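Local coordinates for histidinol-phosphate aminotransferase (Clostridium acetobutylicum, PDB 3FTB), which probably catalyses a pyridoxal 5'-phosphate-dependent amino-group transfer, as expected of a histidinol-phosphate aminotransferase in histidine synthesis, at residues V105-Y108 with A109-I113; E164-I167 with H168-K171; N231-I234 with A235-I238; K277-I280 with E281-K285. One frame throughout, in Å; residues are numbered along the deposited sequence.

Contact 1. Residues V105-Y108 with A109-I113; sequences VPSY and AEYEI
Tyr108 and Tyr111 meet as an offset edge-to-face pair, the edge of Tyr108 toward the face of Tyr111, at the turn that leads into helix 110-117; their ring centroids are 6.0 Å apart and their planes at 76°. The Tyr108 side chain can be followed outward. Its CB sits over the face of the Tyr111 ring, 4.1 Å from the centroid, a CH-pi contact that uses the first carbon of the chain. CG lies anti to the backbone N (chi1 -174°), which places the ring side by side with the Glu110 side chain, pointing the same way. CD2 is the next atom to meet both partners, lying near Tyr111 CE1, which stands at the ring's edge, and near Glu110 CB. CE2 then approaches Glu110 CB at 3.4 Å; the carboxylate beyond is poorly ordered. The side chain also comes within about 3 Å of a bound phosphate ion, probably from the crystallisation liquor. This is the loop-to-helix junction that follows strand 100-105 in the large domain of a fold-type I PLP enzyme, and a tyrosine suits it because CB and ring edge can both meet Tyr111 while the ring lies beside Glu110. The backbone closes the turn with a hydrogen bond from Tyr111 N to Tyr108 O of 3.1 Å, nearly straight at 167°, and the same carbonyl oxygen lies over one face of the Tyr111 ring. Farther back, Ser107 OG comes within 3.4 Å of Tyr111 CD2 and shares a water with Tyr108 O, though that second link is weak. Tyr111 OH is bonded to Asp183 and accepts from another water, 2.8 Å away.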
loop_
_atom_site.group_PDB
_atom_site.type_symbol
_atom_site.label_atom_id
_atom_site.label_comp_id
_atom_site.label_asym_id
_atom_site.label_seq_id
_atom_site.Cartn_x
_atom_site.Cartn_y
_atom_site.Cartn_z
ATOM N N VAL A 105 -20.323 -7.291 18.229
ATOM C CA VAL A 105 -19.362 -8.326 18.556
ATOM C C VAL A 105 -20.131 -9.553 19.089
ATOM O O VAL A 105 -21.197 -9.391 19.685
ATOM C CB VAL A 105 -18.354 -7.756 19.583
ATOM C CG1 VAL A 105 -18.940 -7.811 20.994
ATOM C CG2 VAL A 105 -17.017 -8.467 19.490
ATOM N N PRO A 106 -19.621 -10.783 18.847
ATOM C CA PRO A 106 -18.366 -11.147 18.167
ATOM C C PRO A 106 -18.205 -10.446 16.815
ATOM O O PRO A 106 -19.217 -10.119 16.171
ATOM C CB PRO A 106 -18.513 -12.660 17.946
ATOM C CG PRO A 106 -19.505 -13.100 18.932
ATOM C CD PRO A 106 -20.437 -11.970 19.161
ATOM N N SER A 107 -16.962 -10.196 16.404
ATOM C CA SER A 107 -16.689 -9.678 15.067
ATOM C C SER A 107 -15.203 -9.769 14.711
ATOM O O SER A 107 -14.373 -10.103 15.546
ATOM C CB SER A 107 -17.152 -8.226 14.950
ATOM O OG SER A 107 -16.394 -7.403 15.823
ATOM N N TYR A 108 -14.884 -9.474 13.460
ATOM C CA TYR A 108 -13.505 -9.471 12.977
ATOM C C TYR A 108 -12.602 -8.633 13.884
ATOM O O TYR A 108 -12.849 -7.436 14.097
ATOM C CB TYR A 108 -13.510 -8.934 11.555
ATOM C CG TYR A 108 -12.204 -8.982 10.811
ATOM C CD1 TYR A 108 -11.480 -10.153 10.713
ATOM C CD2 TYR A 108 -11.714 -7.847 10.160
ATOM C CE1 TYR A 108 -10.279 -10.194 10.014
ATOM C CE2 TYR A 108 -10.521 -7.882 9.446
ATOM C CZ TYR A 108 -9.807 -9.058 9.377
ATOM O OH TYR A 108 -8.621 -9.089 8.672
ATOM N N ALA A 109 -11.563 -9.277 14.415
ATOM C CA ALA A 109 -10.641 -8.674 15.380
ATOM C C ALA A 109 -10.190 -7.260 15.021
ATOM O O ALA A 109 -10.054 -6.418 15.904
ATOM C CB ALA A 109 -9.430 -9.564 15.572
ATOM N N GLU A 110 -9.953 -7.017 13.733
ATOM C CA GLU A 110 -9.426 -5.733 13.251
ATOM C C GLU A 110 -10.267 -4.478 13.579
ATOM O O GLU A 110 -9.729 -3.368 13.620
ATOM C CB GLU A 110 -9.116 -5.794 11.742
ATOM C CG GLU A 110 -9.075 -4.402 11.069
ATOM C CD GLU A 110 -8.351 -4.361 9.715
ATOM O OE1 GLU A 110 -8.687 -5.172 8.827
ATOM O OE2 GLU A 110 -7.460 -3.495 9.533
ATOM N N TYR A 111 -11.569 -4.624 13.808
ATOM C CA TYR A 111 -12.347 -3.435 14.151
ATOM C C TYR A 111 -11.782 -2.787 15.424
ATOM O O TYR A 111 -11.432 -1.610 15.413
ATOM C CB TYR A 111 -13.848 -3.720 14.304
ATOM C CG TYR A 111 -14.496 -4.464 13.154
ATOM C CD1 TYR A 111 -13.930 -4.458 11.885
ATOM C CD2 TYR A 111 -15.687 -5.152 13.334
ATOM C CE1 TYR A 111 -14.521 -5.136 10.829
ATOM C CE2 TYR A 111 -16.289 -5.840 12.279
ATOM C CZ TYR A 111 -15.695 -5.824 11.028
ATOM O OH TYR A 111 -16.280 -6.497 9.977
ATOM N N GLU A 112 -11.683 -3.568 16.502
ATOM C CA GLU A 112 -11.210 -3.082 17.805
ATOM C C GLU A 112 -9.699 -2.831 17.882
ATOM O O GLU A 112 -9.242 -1.921 18.589
ATOM C CB GLU A 112 -11.605 -4.057 18.918
ATOM C CG GLU A 112 -11.121 -3.627 20.298
ATOM C CD GLU A 112 -11.283 -4.699 21.354
ATOM O OE1 GLU A 112 -11.659 -5.836 20.996
ATOM O OE2 GLU A 112 -11.032 -4.401 22.543
ATOM N N ILE A 113 -8.927 -3.658 17.188
ATOM C CA ILE A 113 -7.491 -3.452 17.091
ATOM C C ILE A 113 -7.234 -2.028 16.620
ATOM O O ILE A 113 -6.526 -1.260 17.269
ATOM C CB ILE A 113 -6.873 -4.377 16.042
ATOM C CG1 ILE A 113 -7.008 -5.837 16.464
ATOM C CG2 ILE A 113 -5.411 -3.999 15.792
ATOM C CD1 ILE A 113 -6.614 -6.816 15.362
HETATM O O HOH W 1 -13.942 -6.148 16.950
HETATM O O HOH W 2 -16.523 -9.228 10.493
#

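Contact 2. Residues E164-I167 with H168-K171; sequences EKFI and HVLK
Val169 and Leu170, from the next turn of helix 163-176, are laid against the ring of Phe166. The phenylalanine CG lies anti to the backbone N (chi1 -156°), which leans the ring beside that turn. The CB of Val169 stands almost exactly over the middle of the ring, 4.0 Å from its centroid and only 5° off the normal, so the branch point itself makes the CH-pi contact while the methyls reach the CD1-to-CZ side of the rim, CG2 nearest CD1 and CG1 nearest CZ. A beta-branched residue suits this place because its bulk begins next to the backbone. Leu170 comes in obliquely at the CD2-CE2 side, on the same side of the ring plane as Val169, its CD2 3.6 Å from Phe166 CE2; the two side chains cross at about a right angle. Its other methyl, CD1, makes a looser contact with Ile167 CD1 at 4.2 Å, so that one leucine fills the dip between two side chains. Ile167 CG2 touches the bent end of Lys171, whose NZ lies 4.0 Å from that methyl and is hydrogen-bonded to Tyr204 OH. Beneath these shapes run the helical bonds Leu170 N to Phe166 O, 2.8 Å, and Lys171 N to Ile167 O. On the exposed side the edge of the His168 imidazole faces Lys165 O, with CD2 3.3 Å from it. The helix is the crossover of the beta-alpha-beta unit between strands 147-151 and 179-183: Phe166 and Leu170 rest on Ile180 of the second strand, while Val169 faces Ile138 and Ile139 of helix 135-141.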
loop_
_atom_site.group_PDB
_atom_site.type_symbol
_atom_site.label_atom_id
_atom_site.label_comp_id
_atom_site.label_asym_id
_atom_site.label_seq_id
_atom_site.Cartn_x
_atom_site.Cartn_y
_atom_site.Cartn_z
ATOM N N GLU A 164 -34.871 -4.818 6.761
ATOM C CA GLU A 164 -36.071 -4.218 7.347
ATOM C C GLU A 164 -35.860 -3.671 8.779
ATOM O O GLU A 164 -36.239 -2.536 9.068
ATOM C CB GLU A 164 -37.265 -5.178 7.248
ATOM C CG GLU A 164 -38.501 -4.749 8.033
ATOM C CD GLU A 164 -38.567 -5.391 9.410
ATOM O OE1 GLU A 164 -38.292 -6.608 9.506
ATOM O OE2 GLU A 164 -38.899 -4.691 10.394
ATOM N N LYS A 165 -35.232 -4.457 9.655
ATOM C CA LYS A 165 -34.999 -4.044 11.046
ATOM C C LYS A 165 -33.948 -2.943 11.185
ATOM O O LYS A 165 -34.038 -2.089 12.071
ATOM C CB LYS A 165 -34.556 -5.234 11.900
ATOM C CG LYS A 165 -35.403 -6.477 11.766
ATOM C CD LYS A 165 -35.221 -7.381 12.980
ATOM C CE LYS A 165 -36.314 -8.435 13.061
ATOM N NZ LYS A 165 -36.355 -9.082 14.405
ATOM N N PHE A 166 -32.934 -2.988 10.323
ATOM C CA PHE A 166 -31.814 -2.057 10.401
ATOM C C PHE A 166 -32.188 -0.684 9.840
ATOM O O PHE A 166 -31.517 0.310 10.139
ATOM C CB PHE A 166 -30.610 -2.631 9.643
ATOM C CG PHE A 166 -29.269 -2.103 10.106
ATOM C CD1 PHE A 166 -28.684 -2.567 11.280
ATOM C CD2 PHE A 166 -28.574 -1.173 9.342
ATOM C CE1 PHE A 166 -27.439 -2.092 11.697
ATOM C CE2 PHE A 166 -27.333 -0.703 9.752
ATOM C CZ PHE A 166 -26.770 -1.165 10.934
ATOM N N ILE A 167 -33.252 -0.626 9.034
ATOM C CA ILE A 167 -33.667 0.643 8.443
ATOM C C ILE A 167 -33.983 1.665 9.529
ATOM O O ILE A 167 -33.794 2.867 9.341
ATOM C CB ILE A 167 -34.870 0.495 7.478
ATOM C CG1 ILE A 167 -34.537 -0.487 6.343
ATOM C CG2 ILE A 167 -35.275 1.858 6.899
ATOM C CD1 ILE A 167 -33.152 -0.292 5.707
ATOM N N HIS A 168 -34.454 1.184 10.671
ATOM C CA HIS A 168 -34.675 2.062 11.814
ATOM C C HIS A 168 -33.357 2.608 12.331
ATOM O O HIS A 168 -33.281 3.754 12.768
ATOM C CB HIS A 168 -35.441 1.328 12.905
ATOM C CG HIS A 168 -36.690 0.678 12.404
ATOM N ND1 HIS A 168 -37.880 1.357 12.271
ATOM C CD2 HIS A 168 -36.924 -0.582 11.960
ATOM C CE1 HIS A 168 -38.801 0.541 11.789
ATOM N NE2 HIS A 168 -38.245 -0.641 11.590
ATOM N N VAL A 169 -32.309 1.792 12.262
ATOM C CA VAL A 169 -30.973 2.273 12.601
ATOM C C VAL A 169 -30.500 3.285 11.552
ATOM O O VAL A 169 -30.002 4.358 11.885
ATOM C CB VAL A 169 -29.940 1.111 12.736
ATOM C CG1 VAL A 169 -28.616 1.619 13.299
ATOM C CG2 VAL A 169 -30.471 0.031 13.614
ATOM N N LEU A 170 -30.674 2.947 10.277
ATOM C CA LEU A 170 -30.240 3.813 9.200
ATOM C C LEU A 170 -30.932 5.170 9.279
ATOM O O LEU A 170 -30.282 6.213 9.190
ATOM C CB LEU A 170 -30.496 3.163 7.842
ATOM C CG LEU A 170 -29.552 2.023 7.462
ATOM C CD1 LEU A 170 -29.555 1.835 5.958
ATOM C CD2 LEU A 170 -28.136 2.281 7.963
ATOM N N LYS A 171 -32.251 5.151 9.455
ATOM C CA LYS A 171 -33.029 6.387 9.556
ATOM C C LYS A 171 -32.645 7.256 10.745
ATOM O O LYS A 171 -32.760 8.463 10.666
ATOM C CB LYS A 171 -34.530 6.091 9.601
ATOM C CG LYS A 171 -35.185 5.934 8.238
ATOM C CD LYS A 171 -36.613 5.399 8.362
ATOM C CE LYS A 171 -37.351 5.482 7.034
ATOM N NZ LYS A 171 -36.402 5.552 5.883
HETATM O O HOH W 3 -40.396 -2.646 9.878
#

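Contact 3. Residues N231-I234 with A235-I238; sequences NKEI and AAKI
Glu233 and Lys237, one turn apart near the start of helix 232-239, cross at about a right angle on the solvent side, just after the Asn231 N-cap that opens the helix. The lysine chain is extended and runs past the glutamate, so its methylenes do the touching: CG is 3.5 Å from Glu233 OE1, and CE packs against Glu233 CG at 3.7 Å. The amino group passes beyond the carboxylate, with NZ 5.0 Å from OE1, and at that separation the opposite charges probably attract only at a distance. A bend at Glu233 chi2 (44°) turns the carboxylate forward along the helix, toward the next turn, placing OE1 beside the lysine and OE2 beside the small CB of Ala236. Long, flexible polar chains fit this exposed flank because their carbons can lie against the helix and their charged ends reach water. Ile234 and Ile238 form the buried flank. Their chains meet at a slant, CG2 of Ile234 lying 4.0 Å from CD1 of Ile238, and both rest on Leu97. Ala235 and Ile238 also touch Val82 of strand 80-84, and the small methyl of Ala235 is consistent with a close approach of helix and sheet. Just after the N-cap, Lys232 NZ turns back to Asp78 O and Asn230 O, while Asn231 ND2 has a weak bond to Ser205 O. The asparagine suits its place by accepting a backbone N-H of the first turn: Ile234 N reaches Asn231 OD1 at 2.9 Å from above the carbonyl plane, 55° out of it.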
loop_
_atom_site.group_PDB
_atom_site.type_symbol
_atom_site.label_atom_id
_atom_site.label_comp_id
_atom_site.label_asym_id
_atom_site.label_seq_id
_atom_site.Cartn_x
_atom_site.Cartn_y
_atom_site.Cartn_z
ATOM N N ASN A 231 -21.248 10.183 0.986
ATOM C CA ASN A 231 -20.673 11.247 1.799
ATOM C C ASN A 231 -19.333 11.707 1.241
ATOM O O ASN A 231 -18.273 11.437 1.817
ATOM C CB ASN A 231 -20.517 10.791 3.250
ATOM C CG ASN A 231 -20.077 11.914 4.171
ATOM O OD1 ASN A 231 -19.348 12.833 3.767
ATOM N ND2 ASN A 231 -20.514 11.842 5.421
ATOM N N LYS A 232 -19.392 12.415 0.120
ATOM C CA LYS A 232 -18.190 12.904 -0.545
ATOM C C LYS A 232 -17.151 13.509 0.402
ATOM O O LYS A 232 -15.949 13.370 0.179
ATOM C CB LYS A 232 -18.566 13.894 -1.644
ATOM C CG LYS A 232 -18.728 13.243 -3.012
ATOM C CD LYS A 232 -19.882 12.250 -3.027
ATOM C CE LYS A 232 -21.203 12.917 -3.384
ATOM N NZ LYS A 232 -22.283 11.925 -3.564
ATOM N N GLU A 233 -17.602 14.158 1.469
ATOM C CA GLU A 233 -16.663 14.801 2.389
ATOM C C GLU A 233 -15.856 13.794 3.227
ATOM O O GLU A 233 -14.696 14.040 3.571
ATOM C CB GLU A 233 -17.367 15.850 3.267
ATOM C CG GLU A 233 -16.407 16.674 4.151
ATOM C CD GLU A 233 -15.137 17.165 3.418
ATOM O OE1 GLU A 233 -14.019 17.069 3.986
ATOM O OE2 GLU A 233 -15.252 17.655 2.273
ATOM N N ILE A 234 -16.460 12.652 3.530
ATOM C CA ILE A 234 -15.783 11.631 4.321
ATOM C C ILE A 234 -14.758 10.871 3.487
ATOM O O ILE A 234 -13.794 10.323 4.025
ATOM C CB ILE A 234 -16.789 10.667 4.978
ATOM C CG1 ILE A 234 -17.293 11.278 6.280
ATOM C CG2 ILE A 234 -16.163 9.317 5.261
ATOM C CD1 ILE A 234 -18.033 10.304 7.150
ATOM N N ALA A 235 -14.961 10.850 2.173
ATOM C CA ALA A 235 -13.973 10.282 1.259
ATOM C C ALA A 235 -12.800 11.249 1.100
ATOM O O ALA A 235 -11.635 10.842 1.053
ATOM C CB ALA A 235 -14.613 9.978 -0.094
ATOM N N ALA A 236 -13.116 12.536 1.018
ATOM C CA ALA A 236 -12.081 13.547 0.953
ATOM C C ALA A 236 -11.201 13.474 2.194
ATOM O O ALA A 236 -9.992 13.649 2.115
ATOM C CB ALA A 236 -12.694 14.935 0.808
ATOM N N LYS A 237 -11.813 13.204 3.338
ATOM C CA LYS A 237 -11.071 13.127 4.593
ATOM C C LYS A 237 -10.158 11.889 4.677
ATOM O O LYS A 237 -9.067 11.931 5.264
ATOM C CB LYS A 237 -12.047 13.144 5.773
ATOM C CG LYS A 237 -12.852 14.423 5.921
ATOM C CD LYS A 237 -13.922 14.252 6.997
ATOM C CE LYS A 237 -14.692 15.535 7.255
ATOM N NZ LYS A 237 -15.713 15.349 8.314
ATOM N N ILE A 238 -10.615 10.784 4.096
ATOM C CA ILE A 238 -9.838 9.559 4.076
ATOM C C ILE A 238 -8.702 9.657 3.070
ATOM O O ILE A 238 -7.607 9.142 3.313
ATOM C CB ILE A 238 -10.717 8.335 3.773
ATOM C CG1 ILE A 238 -11.685 8.094 4.932
ATOM C CG2 ILE A 238 -9.842 7.128 3.553
ATOM C CD1 ILE A 238 -12.817 7.176 4.595
#

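Contact 4. Residues K277-I280 with E281-K285; sequences KRFI and EELNK
The Phe279 ring takes Leu283 over one face, with CG of the leucine displaced toward the rim and its CD1 3.8 Å from Phe279 CE2. The two side chains slant across one another; with CG anti to the backbone N (chi1 -166°) the phenyl projects out from the helix, where Leu283 of the next turn can lie over its face. The second flat group, the Arg278 guanidinium, has Glu282 CG over one face, 4.3 Å from NH1. Here the glutamate presents a methylene; its carboxylate bends away and leaves OE2 5.1 Å from Arg278 NH1. The arginine's firm partners lie elsewhere, in a salt bridge to Glu275 of the same helix and a hydrogen bond to Thr348, the latter tying it to helix 344-359. On the exposed side, Lys277 and Glu281 make an i to i+4 salt bridge that is stretched and weak, NZ to OE2 being 3.3 Å. The glutamate chain is extended, whereas a bend at the last lysine torsion (chi4 -63°) swings NZ toward the carboxylate. Charged residues suit this flank, and their long chains can span one turn. Inside, Glu282 N binds Arg278 O at 2.9 Å in an almost straight bond, 170° at the hydrogen, and Leu283 N binds Phe279 O. Phe279, Ile280 and Leu283 all touch Val300 of strand 299-304, and Leu283 reaches Leu354 on helix 344-359. The pattern is that of an amphipathic helix laid on a mixed sheet, as in the smaller alpha/beta domain of fold-type I aminotransferases.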
loop_
_atom_site.group_PDB
_atom_site.type_symbol
_atom_site.label_atom_id
_atom_site.label_comp_id
_atom_site.label_asym_id
_atom_site.label_seq_id
_atom_site.Cartn_x
_atom_site.Cartn_y
_atom_site.Cartn_z
ATOM N N LYS A 277 -24.743 -25.548 1.343
ATOM C CA LYS A 277 -25.934 -26.259 1.799
ATOM C C LYS A 277 -25.614 -27.685 2.239
ATOM O O LYS A 277 -26.130 -28.155 3.252
ATOM C CB LYS A 277 -27.012 -26.267 0.706
ATOM C CG LYS A 277 -28.379 -26.730 1.179
ATOM C CD LYS A 277 -29.405 -26.651 0.059
ATOM C CE LYS A 277 -30.713 -27.322 0.463
ATOM N NZ LYS A 277 -30.540 -28.781 0.721
ATOM N N ARG A 278 -24.760 -28.363 1.478
ATOM C CA ARG A 278 -24.370 -29.732 1.794
ATOM C C ARG A 278 -23.458 -29.768 3.012
ATOM O O ARG A 278 -23.697 -30.507 3.966
ATOM C CB ARG A 278 -23.651 -30.377 0.603
ATOM C CG ARG A 278 -23.431 -31.878 0.746
ATOM C CD ARG A 278 -22.444 -32.400 -0.287
ATOM N NE ARG A 278 -21.082 -31.955 -0.005
ATOM C CZ ARG A 278 -20.107 -32.749 0.431
ATOM N NH1 ARG A 278 -20.343 -34.036 0.634
ATOM N NH2 ARG A 278 -18.894 -32.258 0.661
ATOM N N PHE A 279 -22.400 -28.968 2.961
ATOM C CA PHE A 279 -21.432 -28.887 4.045
ATOM C C PHE A 279 -22.139 -28.824 5.408
ATOM O O PHE A 279 -21.791 -29.552 6.345
ATOM C CB PHE A 279 -20.514 -27.667 3.838
ATOM C CG PHE A 279 -19.285 -27.679 4.702
ATOM C CD1 PHE A 279 -18.347 -28.696 4.586
ATOM C CD2 PHE A 279 -19.071 -26.685 5.640
ATOM C CE1 PHE A 279 -17.226 -28.710 5.375
ATOM C CE2 PHE A 279 -17.949 -26.703 6.438
ATOM C CZ PHE A 279 -17.025 -27.721 6.303
ATOM N N ILE A 280 -23.149 -27.966 5.503
ATOM C CA ILE A 280 -23.860 -27.757 6.757
ATOM C C ILE A 280 -24.700 -28.973 7.167
ATOM O O ILE A 280 -24.941 -29.195 8.359
ATOM C CB ILE A 280 -24.758 -26.503 6.691
ATOM C CG1 ILE A 280 -23.966 -25.235 7.052
ATOM C CG2 ILE A 280 -25.946 -26.648 7.634
ATOM C CD1 ILE A 280 -22.653 -25.050 6.298
ATOM N N GLU A 281 -25.151 -29.761 6.193
ATOM C CA GLU A 281 -25.934 -30.960 6.513
ATOM C C GLU A 281 -25.005 -32.042 7.018
ATOM O O GLU A 281 -25.317 -32.742 7.984
ATOM C CB GLU A 281 -26.746 -31.446 5.308
ATOM C CG GLU A 281 -28.008 -30.613 5.060
ATOM C CD GLU A 281 -28.561 -30.770 3.656
ATOM O OE1 GLU A 281 -27.777 -31.151 2.758
ATOM O OE2 GLU A 281 -29.771 -30.509 3.449
ATOM N N GLU A 282 -23.850 -32.164 6.374
ATOM C CA GLU A 282 -22.817 -33.072 6.847
ATOM C C GLU A 282 -22.303 -32.706 8.250
ATOM O O GLU A 282 -22.088 -33.594 9.082
ATOM C CB GLU A 282 -21.672 -33.120 5.841
ATOM C CG GLU A 282 -22.126 -33.535 4.463
ATOM C CD GLU A 282 -22.917 -34.818 4.503
ATOM O OE1 GLU A 282 -24.108 -34.790 4.126
ATOM O OE2 GLU A 282 -22.355 -35.847 4.936
ATOM N N LEU A 283 -22.106 -31.413 8.517
ATOM C CA LEU A 283 -21.635 -30.972 9.834
ATOM C C LEU A 283 -22.688 -31.278 10.885
ATOM O O LEU A 283 -22.368 -31.555 12.043
ATOM C CB LEU A 283 -21.312 -29.468 9.863
ATOM C CG LEU A 283 -19.949 -28.924 9.410
ATOM C CD1 LEU A 283 -19.932 -27.431 9.642
ATOM C CD2 LEU A 283 -18.771 -29.578 10.135
ATOM N N ASN A 284 -23.952 -31.228 10.477
ATOM C CA ASN A 284 -25.052 -31.397 11.425
ATOM C C ASN A 284 -25.142 -32.834 11.933
ATOM O O ASN A 284 -25.710 -33.092 12.992
ATOM C CB ASN A 284 -26.384 -30.934 10.817
ATOM C CG ASN A 284 -26.689 -29.467 11.103
ATOM O OD1 ASN A 284 -27.057 -28.719 10.202
ATOM N ND2 ASN A 284 -26.547 -29.054 12.363
ATOM N N LYS A 285 -24.558 -33.756 11.171
ATOM C CA LYS A 285 -24.535 -35.169 11.518
ATOM C C LYS A 285 -23.424 -35.494 12.519
ATOM O O LYS A 285 -23.513 -36.487 13.253
ATOM C CB LYS A 285 -24.365 -36.022 10.254
ATOM C CG LYS A 285 -25.489 -35.877 9.224
ATOM C CD LYS A 285 -25.072 -36.453 7.869
ATOM C CE LYS A 285 -26.266 -36.697 6.958
ATOM N NZ LYS A 285 -27.069 -35.460 6.740
#

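The four sites follow one another along the chain without touching. Contact 1 lies nearest the middle of the molecule, about 12 Å from its centre. The phosphate ion beside it is probably from the crystallisation liquor but may mark the cofactor pocket; Asp183, which Tyr111 bonds, is consistent with the aspartate that pairs with the cofactor's pyridine nitrogen in fold-type I aminotransferases, and ends the strand after the helix of contact 2. Contacts 1, 2 and 3 flank the seven-stranded sheet, their centres 22 to 23 Å apart. Contact 4 belongs to the five-stranded sheet, its centre about 27 Å from that of contact 1. Contacts 3 and 4 are the most distant pair, 44 Å between centres.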